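Local coordinates for protein exodeoxyribonuclease III (Methanosarcina mazei, PDB 5J8N) that probably cuts DNA at abasic sites and trims duplex ends from 3' to 5' as a metal-dependent nuclease of the AP endonuclease/ExoA family, at residues I7-N12 and P241-S246; D151-H156 and W219-V224; Y203-Y208 and S246-V251. The protein carries 3 engineered substitutions. One frame throughout, in Å; residues are numbered along the deposited sequence.

Interaction 1: residues I7-N12 and P241-S246. With MG (magnesium ion), chain B.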
loop_
_atom_site.group_PDB
_atom_site.type_symbol
_atom_site.label_atom_id
_atom_site.label_comp_id
_atom_site.label_asym_id
_atom_site.label_seq_id
_atom_site.Cartn_x
_atom_site.Cartn_y
_atom_site.Cartn_z
ATOM N N ILE A 7 -8.615 -1.531 4.334
ATOM C CA ILE A 7 -7.968 -2.623 3.601
ATOM C C ILE A 7 -7.238 -1.997 2.424
ATOM O O ILE A 7 -7.662 -0.971 1.875
ATOM C CB ILE A 7 -9.003 -3.678 3.188
ATOM C CG1 ILE A 7 -8.346 -4.950 2.607
ATOM C CG2 ILE A 7 -10.053 -3.119 2.170
ATOM C CD1 ILE A 7 -9.326 -6.133 2.564
ATOM N N SER A 8 -6.098 -2.561 2.067
ATOM C CA SER A 8 -5.189 -2.074 1.056
ATOM C C SER A 8 -4.771 -3.229 0.183
ATOM O O SER A 8 -4.418 -4.307 0.718
ATOM C CB SER A 8 -3.988 -1.458 1.750
ATOM O OG SER A 8 -2.969 -1.021 0.812
ATOM N N TRP A 9 -4.810 -3.057 -1.131
ATOM C CA TRP A 9 -4.609 -4.181 -2.008
ATOM C C TRP A 9 -3.954 -3.755 -3.315
ATOM O O TRP A 9 -4.532 -2.937 -4.042
ATOM C CB TRP A 9 -5.981 -4.850 -2.316
ATOM C CG TRP A 9 -5.879 -6.202 -3.008
ATOM C CD1 TRP A 9 -4.781 -7.026 -3.118
ATOM C CD2 TRP A 9 -6.966 -6.899 -3.624
ATOM N NE1 TRP A 9 -5.139 -8.229 -3.778
ATOM C CE2 TRP A 9 -6.486 -8.157 -4.066
ATOM C CE3 TRP A 9 -8.314 -6.588 -3.782
ATOM C CZ2 TRP A 9 -7.292 -9.070 -4.737
ATOM C CZ3 TRP A 9 -9.136 -7.510 -4.417
ATOM C CH2 TRP A 9 -8.604 -8.746 -4.904
ATOM N N ASN A 10 -2.813 -4.361 -3.660
ATOM C CA ASN A 10 -2.274 -4.219 -5.019
ATOM C C ASN A 10 -2.993 -5.230 -5.903
ATOM O O ASN A 10 -2.864 -6.458 -5.665
ATOM C CB ASN A 10 -0.762 -4.461 -5.034
ATOM C CG ASN A 10 -0.189 -4.443 -6.434
ATOM O OD1 ASN A 10 -0.822 -4.917 -7.390
ATOM N ND2 ASN A 10 1.042 -3.900 -6.582
ATOM N N VAL A 11 -3.796 -4.706 -6.821
ATOM C CA VAL A 11 -4.710 -5.516 -7.610
ATOM C C VAL A 11 -4.123 -6.024 -8.906
ATOM O O VAL A 11 -4.737 -6.831 -9.604
ATOM C CB VAL A 11 -6.006 -4.755 -7.911
ATOM C CG1 VAL A 11 -6.822 -4.570 -6.602
ATOM C CG2 VAL A 11 -5.790 -3.427 -8.585
ATOM N N ASN A 12 -2.925 -5.524 -9.261
ATOM C CA ASN A 12 -2.215 -5.966 -10.485
ATOM C C ASN A 12 -3.068 -5.772 -11.751
ATOM O O ASN A 12 -3.024 -6.555 -12.697
ATOM C CB ASN A 12 -1.717 -7.440 -10.388
ATOM C CG ASN A 12 -0.480 -7.703 -11.266
ATOM O OD1 ASN A 12 0.444 -6.837 -11.386
ATOM N ND2 ASN A 12 -0.396 -8.913 -11.763
ATOM N N PRO A 241 -4.910 -13.507 3.212
ATOM C CA PRO A 241 -4.438 -14.428 2.176
ATOM C C PRO A 241 -5.583 -15.191 1.495
ATOM O O PRO A 241 -5.352 -15.808 0.436
ATOM C CB PRO A 241 -3.490 -15.380 2.953
ATOM C CG PRO A 241 -3.987 -15.329 4.374
ATOM C CD PRO A 241 -4.487 -13.915 4.563
ATOM N N GLU A 242 -6.774 -15.156 2.061
ATOM C CA GLU A 242 -7.935 -15.829 1.468
ATOM C C GLU A 242 -8.531 -15.011 0.326
ATOM O O GLU A 242 -9.376 -15.544 -0.386
ATOM C CB GLU A 242 -9.014 -16.145 2.538
ATOM C CG GLU A 242 -9.767 -14.891 3.087
ATOM C CD GLU A 242 -9.068 -14.108 4.201
ATOM O OE1 GLU A 242 -9.759 -13.363 4.914
ATOM O OE2 GLU A 242 -7.841 -14.232 4.396
ATOM N N ILE A 243 -8.098 -13.785 0.102
ATOM C CA ILE A 243 -8.667 -12.964 -0.973
ATOM C C ILE A 243 -7.827 -13.110 -2.229
ATOM O O ILE A 243 -6.642 -12.752 -2.231
ATOM C CB ILE A 243 -8.769 -11.492 -0.546
ATOM C CG1 ILE A 243 -9.730 -11.423 0.648
ATOM C CG2 ILE A 243 -9.259 -10.601 -1.748
ATOM C CD1 ILE A 243 -9.974 -10.060 1.194
ATOM N N MET A 244 -8.434 -13.676 -3.264
ATOM C CA MET A 244 -7.781 -14.067 -4.527
ATOM C C MET A 244 -7.964 -12.984 -5.559
ATOM O O MET A 244 -8.729 -12.054 -5.364
ATOM C CB MET A 244 -8.374 -15.402 -5.029
ATOM C CG MET A 244 -8.355 -16.525 -3.948
ATOM S SD MET A 244 -6.716 -16.814 -3.268
ATOM C CE MET A 244 -5.773 -17.596 -4.489
ATOM N N GLY A 245 -7.273 -13.164 -6.673
ATOM C CA GLY A 245 -7.488 -12.321 -7.849
ATOM C C GLY A 245 -6.289 -11.497 -8.285
ATOM O O GLY A 245 -6.340 -10.922 -9.374
ATOM N N SER A 246 -5.266 -11.464 -7.465
ATOM C CA SER A 246 -4.062 -10.745 -7.805
ATOM C C SER A 246 -2.850 -11.559 -7.361
ATOM O O SER A 246 -2.992 -12.583 -6.644
ATOM C CB SER A 246 -4.082 -9.397 -7.072
ATOM O OG SER A 246 -2.856 -8.663 -7.203
HETATM MG MG MG B . 1.947 -5.956 -10.288
HETATM O O HOH W 1 0.896 -6.594 -8.599
HETATM O O HOH W 2 3.018 -7.651 -10.141
HETATM O O HOH W 3 2.966 -5.466 -12.019
HETATM O O HOH W 4 3.342 -4.875 -9.065
#

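Interaction 2: residues D151-H156 and W219-V224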
loop_
_atom_site.group_PDB
_atom_site.type_symbol
_atom_site.label_atom_id
_atom_site.label_comp_id
_atom_site.label_asym_id
_atom_site.label_seq_id
_atom_site.Cartn_x
_atom_site.Cartn_y
_atom_site.Cartn_z
ATOM N N ASP A 151 2.045 -0.940 -1.284
ATOM C CA ASP A 151 2.993 -1.947 -1.739
ATOM C C ASP A 151 4.351 -1.309 -1.709
ATOM O O ASP A 151 4.659 -0.461 -2.565
ATOM C CB ASP A 151 2.572 -2.388 -3.128
ATOM C CG ASP A 151 3.512 -3.329 -3.779
ATOM O OD1 ASP A 151 4.498 -3.770 -3.171
ATOM O OD2 ASP A 151 3.255 -3.657 -4.976
ATOM N N VAL A 152 5.139 -1.699 -0.713
ATOM C CA VAL A 152 6.479 -1.134 -0.522
ATOM C C VAL A 152 7.452 -1.799 -1.501
ATOM O O VAL A 152 8.551 -1.281 -1.733
ATOM C CB VAL A 152 6.864 -1.360 0.955
ATOM C CG1 VAL A 152 8.305 -0.937 1.256
ATOM C CG2 VAL A 152 5.875 -0.597 1.844
ATOM N N ASN A 153 7.100 -2.972 -2.048
ATOM C CA ASN A 153 7.984 -3.695 -2.975
ATOM C C ASN A 153 9.318 -4.084 -2.343
ATOM O O ASN A 153 10.289 -4.353 -3.066
ATOM C CB ASN A 153 8.194 -2.919 -4.301
ATOM C CG ASN A 153 7.245 -3.379 -5.383
ATOM O OD1 ASN A 153 7.141 -4.577 -5.641
ATOM N ND2 ASN A 153 6.480 -2.448 -5.956
ATOM N N THR A 154 9.314 -4.228 -1.003
ATOM C CA THR A 154 10.468 -4.730 -0.256
ATOM C C THR A 154 9.986 -5.550 0.916
ATOM O O THR A 154 8.983 -5.155 1.554
ATOM C CB THR A 154 11.348 -3.536 0.279
ATOM O OG1 THR A 154 11.834 -2.779 -0.839
ATOM C CG2 THR A 154 12.564 -4.033 1.064
ATOM N N ALA A 155 10.646 -6.689 1.163
ATOM C CA ALA A 155 10.441 -7.485 2.374
ATOM C C ALA A 155 11.467 -7.009 3.390
ATOM O O ALA A 155 12.667 -7.067 3.134
ATOM C CB ALA A 155 10.621 -9.007 2.045
ATOM N N HIS A 156 10.981 -6.555 4.555
ATOM C CA HIS A 156 11.860 -5.829 5.467
ATOM C C HIS A 156 12.952 -6.723 6.041
ATOM O O HIS A 156 14.158 -6.383 5.998
ATOM C CB HIS A 156 11.006 -5.225 6.582
ATOM C CG HIS A 156 11.764 -4.341 7.503
ATOM N ND1 HIS A 156 11.227 -3.901 8.698
ATOM C CD2 HIS A 156 13.017 -3.837 7.437
ATOM C CE1 HIS A 156 12.125 -3.152 9.319
ATOM N NE2 HIS A 156 13.218 -3.095 8.578
ATOM N N TRP A 219 6.248 -13.421 -0.111
ATOM C CA TRP A 219 6.974 -12.251 0.413
ATOM C C TRP A 219 5.966 -11.349 1.044
ATOM O O TRP A 219 4.878 -11.200 0.479
ATOM C CB TRP A 219 7.675 -11.483 -0.723
ATOM C CG TRP A 219 8.684 -12.176 -1.559
ATOM C CD1 TRP A 219 8.580 -13.384 -2.201
ATOM C CD2 TRP A 219 9.943 -11.618 -1.952
ATOM N NE1 TRP A 219 9.719 -13.628 -2.942
ATOM C CE2 TRP A 219 10.565 -12.553 -2.809
ATOM C CE3 TRP A 219 10.602 -10.407 -1.648
ATOM C CZ2 TRP A 219 11.823 -12.319 -3.389
ATOM C CZ3 TRP A 219 11.878 -10.172 -2.239
ATOM C CH2 TRP A 219 12.452 -11.128 -3.097
ATOM N N ARG A 220 6.305 -10.670 2.139
ATOM C CA ARG A 220 5.445 -9.602 2.665
ATOM C C ARG A 220 5.931 -8.279 2.092
ATOM O O ARG A 220 6.949 -7.722 2.532
ATOM C CB ARG A 220 5.469 -9.593 4.194
ATOM C CG ARG A 220 4.313 -8.768 4.753
ATOM C CD ARG A 220 4.141 -8.987 6.283
ATOM N NE ARG A 220 5.333 -8.517 7.028
ATOM C CZ ARG A 220 5.418 -7.363 7.704
ATOM N NH1 ARG A 220 6.562 -7.038 8.336
ATOM N NH2 ARG A 220 4.377 -6.530 7.821
ATOM N N LEU A 221 5.237 -7.828 1.052
ATOM C CA LEU A 221 5.552 -6.579 0.340
ATOM C C LEU A 221 4.604 -5.454 0.679
ATOM O O LEU A 221 4.881 -4.304 0.334
ATOM C CB LEU A 221 5.483 -6.795 -1.182
ATOM C CG LEU A 221 6.384 -7.938 -1.693
ATOM C CD1 LEU A 221 6.274 -8.039 -3.196
ATOM C CD2 LEU A 221 7.859 -7.654 -1.309
ATOM N N ASP A 222 3.463 -5.802 1.298
ATOM C CA ASP A 222 2.383 -4.834 1.526
ATOM C C ASP A 222 2.259 -4.604 2.998
ATOM O O ASP A 222 2.262 -5.556 3.795
ATOM C CB ASP A 222 1.068 -5.380 0.938
ATOM C CG ASP A 222 1.227 -5.652 -0.522
ATOM O OD1 ASP A 222 1.115 -4.689 -1.322
ATOM O OD2 ASP A 222 1.538 -6.809 -0.878
ATOM N N TYR A 223 2.093 -3.330 3.385
ATOM C CA TYR A 223 2.170 -2.920 4.785
ATOM C C TYR A 223 1.163 -1.816 5.073
ATOM O O TYR A 223 0.733 -1.104 4.148
ATOM C CB TYR A 223 3.559 -2.351 5.095
ATOM C CG TYR A 223 4.755 -3.237 4.850
ATOM C CD1 TYR A 223 5.229 -3.468 3.554
ATOM C CD2 TYR A 223 5.481 -3.756 5.928
ATOM C CE1 TYR A 223 6.351 -4.251 3.320
ATOM C CE2 TYR A 223 6.620 -4.568 5.712
ATOM C CZ TYR A 223 7.048 -4.759 4.395
ATOM O OH TYR A 223 8.202 -5.495 4.207
ATOM N N VAL A 224 0.838 -1.667 6.340
ATOM C CA VAL A 224 0.249 -0.395 6.771
ATOM C C VAL A 224 1.117 0.096 7.897
ATOM O O VAL A 224 1.302 -0.571 8.927
ATOM C CB VAL A 224 -1.237 -0.476 7.201
ATOM C CG1 VAL A 224 -1.769 0.927 7.447
ATOM C CG2 VAL A 224 -2.093 -1.203 6.143
#

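Interaction 3: residues Y203-Y208 and S246-V251. Engineered in segment 203-208: Y208 (natural residue Met).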
loop_
_atom_site.group_PDB
_atom_site.type_symbol
_atom_site.label_atom_id
_atom_site.label_comp_id
_atom_site.label_asym_id
_atom_site.label_seq_id
_atom_site.Cartn_x
_atom_site.Cartn_y
_atom_site.Cartn_z
ATOM N N TYR A 203 2.764 -13.600 4.513
ATOM C CA TYR A 203 3.164 -12.952 3.282
ATOM C C TYR A 203 1.987 -12.301 2.602
ATOM O O TYR A 203 0.822 -12.630 2.865
ATOM C CB TYR A 203 3.801 -13.999 2.343
ATOM C CG TYR A 203 4.870 -14.829 2.992
ATOM C CD1 TYR A 203 5.917 -14.233 3.694
ATOM C CD2 TYR A 203 4.844 -16.221 2.911
ATOM C CE1 TYR A 203 6.892 -15.002 4.312
ATOM C CE2 TYR A 203 5.828 -17.019 3.500
ATOM C CZ TYR A 203 6.837 -16.398 4.210
ATOM O OH TYR A 203 7.779 -17.171 4.846
ATOM N N SER A 204 2.275 -11.425 1.645
ATOM C CA SER A 204 1.197 -10.741 0.912
ATOM C C SER A 204 1.402 -10.814 -0.581
ATOM O O SER A 204 0.628 -10.208 -1.317
ATOM C CB SER A 204 1.074 -9.259 1.345
ATOM O OG SER A 204 2.270 -8.548 0.957
ATOM N N TRP A 205 2.433 -11.503 -1.053
ATOM C CA TRP A 205 2.720 -11.657 -2.496
ATOM C C TRP A 205 3.304 -13.016 -2.749
ATOM O O TRP A 205 4.118 -13.517 -1.958
ATOM C CB TRP A 205 3.740 -10.565 -2.966
ATOM C CG TRP A 205 4.071 -10.738 -4.416
ATOM C CD1 TRP A 205 3.364 -10.232 -5.507
ATOM C CD2 TRP A 205 5.153 -11.516 -4.985
ATOM N NE1 TRP A 205 3.946 -10.655 -6.693
ATOM C CE2 TRP A 205 5.023 -11.468 -6.418
ATOM C CE3 TRP A 205 6.183 -12.304 -4.436
ATOM C CZ2 TRP A 205 5.905 -12.095 -7.274
ATOM C CZ3 TRP A 205 7.038 -12.972 -5.319
ATOM C CH2 TRP A 205 6.896 -12.849 -6.719
ATOM N N TRP A 206 2.885 -13.602 -3.871
ATOM C CA TRP A 206 3.437 -14.869 -4.326
ATOM C C TRP A 206 3.556 -14.824 -5.829
ATOM O O TRP A 206 2.684 -14.233 -6.500
ATOM C CB TRP A 206 2.558 -16.095 -3.966
ATOM C CG TRP A 206 2.156 -16.175 -2.488
ATOM C CD1 TRP A 206 2.683 -17.002 -1.567
ATOM C CD2 TRP A 206 1.148 -15.407 -1.822
ATOM N NE1 TRP A 206 2.084 -16.797 -0.327
ATOM C CE2 TRP A 206 1.132 -15.819 -0.482
ATOM C CE3 TRP A 206 0.249 -14.407 -2.246
ATOM C CZ2 TRP A 206 0.248 -15.296 0.442
ATOM C CZ3 TRP A 206 -0.624 -13.856 -1.310
ATOM C CH2 TRP A 206 -0.607 -14.325 0.027
ATOM N N SER A 207 4.594 -15.446 -6.371
ATOM C CA SER A 207 4.722 -15.588 -7.814
ATOM C C SER A 207 3.484 -16.319 -8.363
ATOM O O SER A 207 2.876 -17.150 -7.699
ATOM C CB SER A 207 5.996 -16.382 -8.109
ATOM O OG SER A 207 6.099 -16.669 -9.519
ATOM N N TYR A 208 3.134 -16.019 -9.617
ATOM C CA TYR A 208 2.156 -16.837 -10.344
ATOM C C TYR A 208 2.705 -18.168 -10.806
ATOM O O TYR A 208 1.990 -18.972 -11.402
ATOM C CB TYR A 208 1.662 -16.075 -11.559
ATOM C CG TYR A 208 0.743 -14.892 -11.345
ATOM C CD1 TYR A 208 -0.561 -15.053 -10.942
ATOM C CD2 TYR A 208 1.193 -13.620 -11.644
ATOM C CE1 TYR A 208 -1.423 -13.892 -10.810
ATOM C CE2 TYR A 208 0.379 -12.476 -11.551
ATOM C CZ TYR A 208 -0.923 -12.649 -11.133
ATOM O OH TYR A 208 -1.742 -11.538 -11.081
ATOM N N SER A 246 -5.266 -11.464 -7.465
ATOM C CA SER A 246 -4.062 -10.745 -7.805
ATOM C C SER A 246 -2.850 -11.559 -7.361
ATOM O O SER A 246 -2.992 -12.583 -6.644
ATOM C CB SER A 246 -4.082 -9.397 -7.072
ATOM O OG SER A 246 -2.856 -8.663 -7.203
ATOM N N ASP A 247 -1.646 -11.156 -7.748
ATOM C CA ASP A 247 -0.451 -11.786 -7.162
ATOM C C ASP A 247 -0.220 -11.349 -5.736
ATOM O O ASP A 247 0.465 -12.055 -5.025
ATOM C CB ASP A 247 0.819 -11.554 -8.038
ATOM C CG ASP A 247 1.096 -10.098 -8.399
ATOM O OD1 ASP A 247 0.240 -9.188 -8.291
ATOM O OD2 ASP A 247 2.271 -9.861 -8.826
ATOM N N HIS A 248 -0.747 -10.185 -5.334
ATOM C CA HIS A 248 -0.758 -9.780 -3.930
ATOM C C HIS A 248 -2.101 -10.148 -3.297
ATOM O O HIS A 248 -3.120 -10.241 -4.006
ATOM C CB HIS A 248 -0.615 -8.267 -3.758
ATOM C CG HIS A 248 0.668 -7.702 -4.271
ATOM N ND1 HIS A 248 1.607 -7.128 -3.436
ATOM C CD2 HIS A 248 1.131 -7.569 -5.534
ATOM C CE1 HIS A 248 2.604 -6.664 -4.177
ATOM N NE2 HIS A 248 2.343 -6.939 -5.440
ATOM N N CYS A 249 -2.104 -10.300 -1.975
ATOM C CA CYS A 249 -3.375 -10.274 -1.235
ATOM C C CYS A 249 -3.466 -8.991 -0.453
ATOM O O CYS A 249 -2.469 -8.295 -0.264
ATOM C CB CYS A 249 -3.514 -11.507 -0.301
ATOM S SG CYS A 249 -2.447 -11.454 1.158
ATOM N N PRO A 250 -4.635 -8.645 0.045
ATOM C CA PRO A 250 -4.776 -7.402 0.817
ATOM C C PRO A 250 -4.146 -7.493 2.185
ATOM O O PRO A 250 -3.946 -8.595 2.726
ATOM C CB PRO A 250 -6.311 -7.227 0.968
ATOM C CG PRO A 250 -6.909 -8.119 -0.122
ATOM C CD PRO A 250 -5.946 -9.284 -0.223
ATOM N N VAL A 251 -3.910 -6.318 2.748
ATOM C CA VAL A 251 -3.563 -6.122 4.139
ATOM C C VAL A 251 -4.446 -5.063 4.732
ATOM O O VAL A 251 -5.160 -4.358 4.006
ATOM C CB VAL A 251 -2.034 -5.733 4.289
ATOM C CG1 VAL A 251 -1.141 -6.817 3.713
ATOM C CG2 VAL A 251 -1.727 -4.396 3.612
#

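Interaction 1: residues I7-N12 and P241-S246
In the DNase I-like fold of the AP endonucleases, strand 3-10 runs out into the active-site loop at N10-N12, and here the loop before strand 251-256 packs alongside it. Metal binding comes first. N12 OD1 coordinates the magnesium ion at 2.1 Å, four waters take further positions, and E38 completes the site. The side chain of N10 stays off the ion and acts in the second shell: N10 OD1 accepts a hydrogen bond from the O of water 1, 2.7 Å away, and that water is a metal ligand. The same OD1 receives the backbone N of N12 at 2.9 Å, closing an Asx turn that sets the chain carrying N12 beside the metal; N10 ND2 is spent on D151, predicted to be catalytic.

One hydrogen bond joins the two segments. S246 OG, anti to its own backbone N (chi1 173°), donates to N10 O at 2.7 Å, in the carbonyl plane and on a lone pair. The hydroxyl also accepts from H248 N in an ST turn, so two hydrogen bonds hold it, one given and one received, and it ties the loop to the end of the strand.

Apolar packing centres on W9. I243 lays its CG2 over the six-membered ring, 4.0 Å from the centroid, a CH-pi contact near the ring normal; V11 CG1 covers the opposite face, and L25 of helix 22-27 also touches both W9 and I243. Farther up the strand I7 CD1 meets I243 CD1 tip to tip. The indole NE1 is satisfied by H248 O. At phi 118° a CB on G245 would be jammed against the carbonyl O of M244. That oxygen, M244 O, sits at the indole edge, near the ring plane, 3.3 Å from W9 CH2.

Interaction 2: residues D151-H156 and W219-V224
Y223 CG lies anti to its carbonyl carbon (chi1 -58°), and with chi2 at 76° the ring reaches across to the 151-156 loop; D151, with CG anti to its backbone N (chi1 175°), and D222, its CG anti to the carbonyl carbon, bring their carboxylates together. The setting is the catalytic end of the DNase I-like sandwich, where strand 218-227 faces the loop that follows strand 146-149. D151 and D222 form an antiparallel, non-hydrogen-bonded pair, and D222 OD1 sits 3.3 Å from D151 CB. With the two OD1 atoms 4.0 Å apart, the like charges would probably raise the proton affinity of one of them. Each has help: D151 OD2 accepts from N10, while D222 OD2 holds S204 and H248.

V152 N donates to L221 O at 2.8 Å, nearly along the C=O axis. L221 CD2 packs against the backbone of T154, and V152 CG2 lies 3.4 Å from Y223 CD1, the two side chains crossing at about a right angle.

Farther along, the phenol anchors the loop. Y223 OH donates to T154 O, in the carbonyl plane and on a lone pair, and receives a weak bond from H156 N; a phenylalanine here takes away the hydroxyl that holds both backbone groups, and would probably loosen the chain just past D151 and N153, residues predicted to be catalytic. R220, salt-bridged to D160 and D191, turns one face of its guanidinium to the same ring, with Y223 CE2 3.4 Å above its plane.

Interaction 3: residues Y203-Y208 and S246-V251
W205 and H248 meet edge to face: the five-membered ring of the indole turns its edge to the imidazole, with planes 64° apart and W205 CD1 3.4 Å from H248 NE2. W205 CB lies over the same imidazole as a CH-pi contact. With CG anti to the backbone N (chi1 178°), the indole also brings W205 NE1 to D247 OD2 at 2.8 Å; OD2 lies close to the plane of the indole, while the carboxylate is turned 71° from it and is met from above its own plane. D247 CB in turn rests over the ring of Y208, an engineered residue, whose OH is bonded to N12. On the other side of the strand W206 presents its ring edge to C249 SG, which lies 3.6 Å from W206 CH2.

The backbones pair between these rings. C249 N donates to S204 O at 2.8 Å and W206 N to D247 O at 3.1 Å, in a single bridge at W205 and H248. H248 ND1 is bonded to D222, so the imidazole is held by that carboxylate at ND1 and by the edge of the W205 indole over one face, consistent with its predicted role as the proton acceptor: D222 would probably raise its basicity.

The three contacts meet around the predicted active site, but from different depths. Interaction 2 is the most buried, with W219 alone partly exposed, and interaction 3 is nearly as deep, with the engineered Y208 at its exposed edge; interaction 1 is only partly buried, its 241-246 loop reaching the surface. Interactions 1 and 3 share S246 and use the same loop before strand 251-256, while interactions 2 and 3 both involve the sheet of strands 205-206 and 218-227. Interaction 1 is marked by metal and apolar packing, interaction 2 by paired acids and a buried phenol, interaction 3 by aromatic edges and backbone bonds. N10 to D151 and D222 to H248 join them.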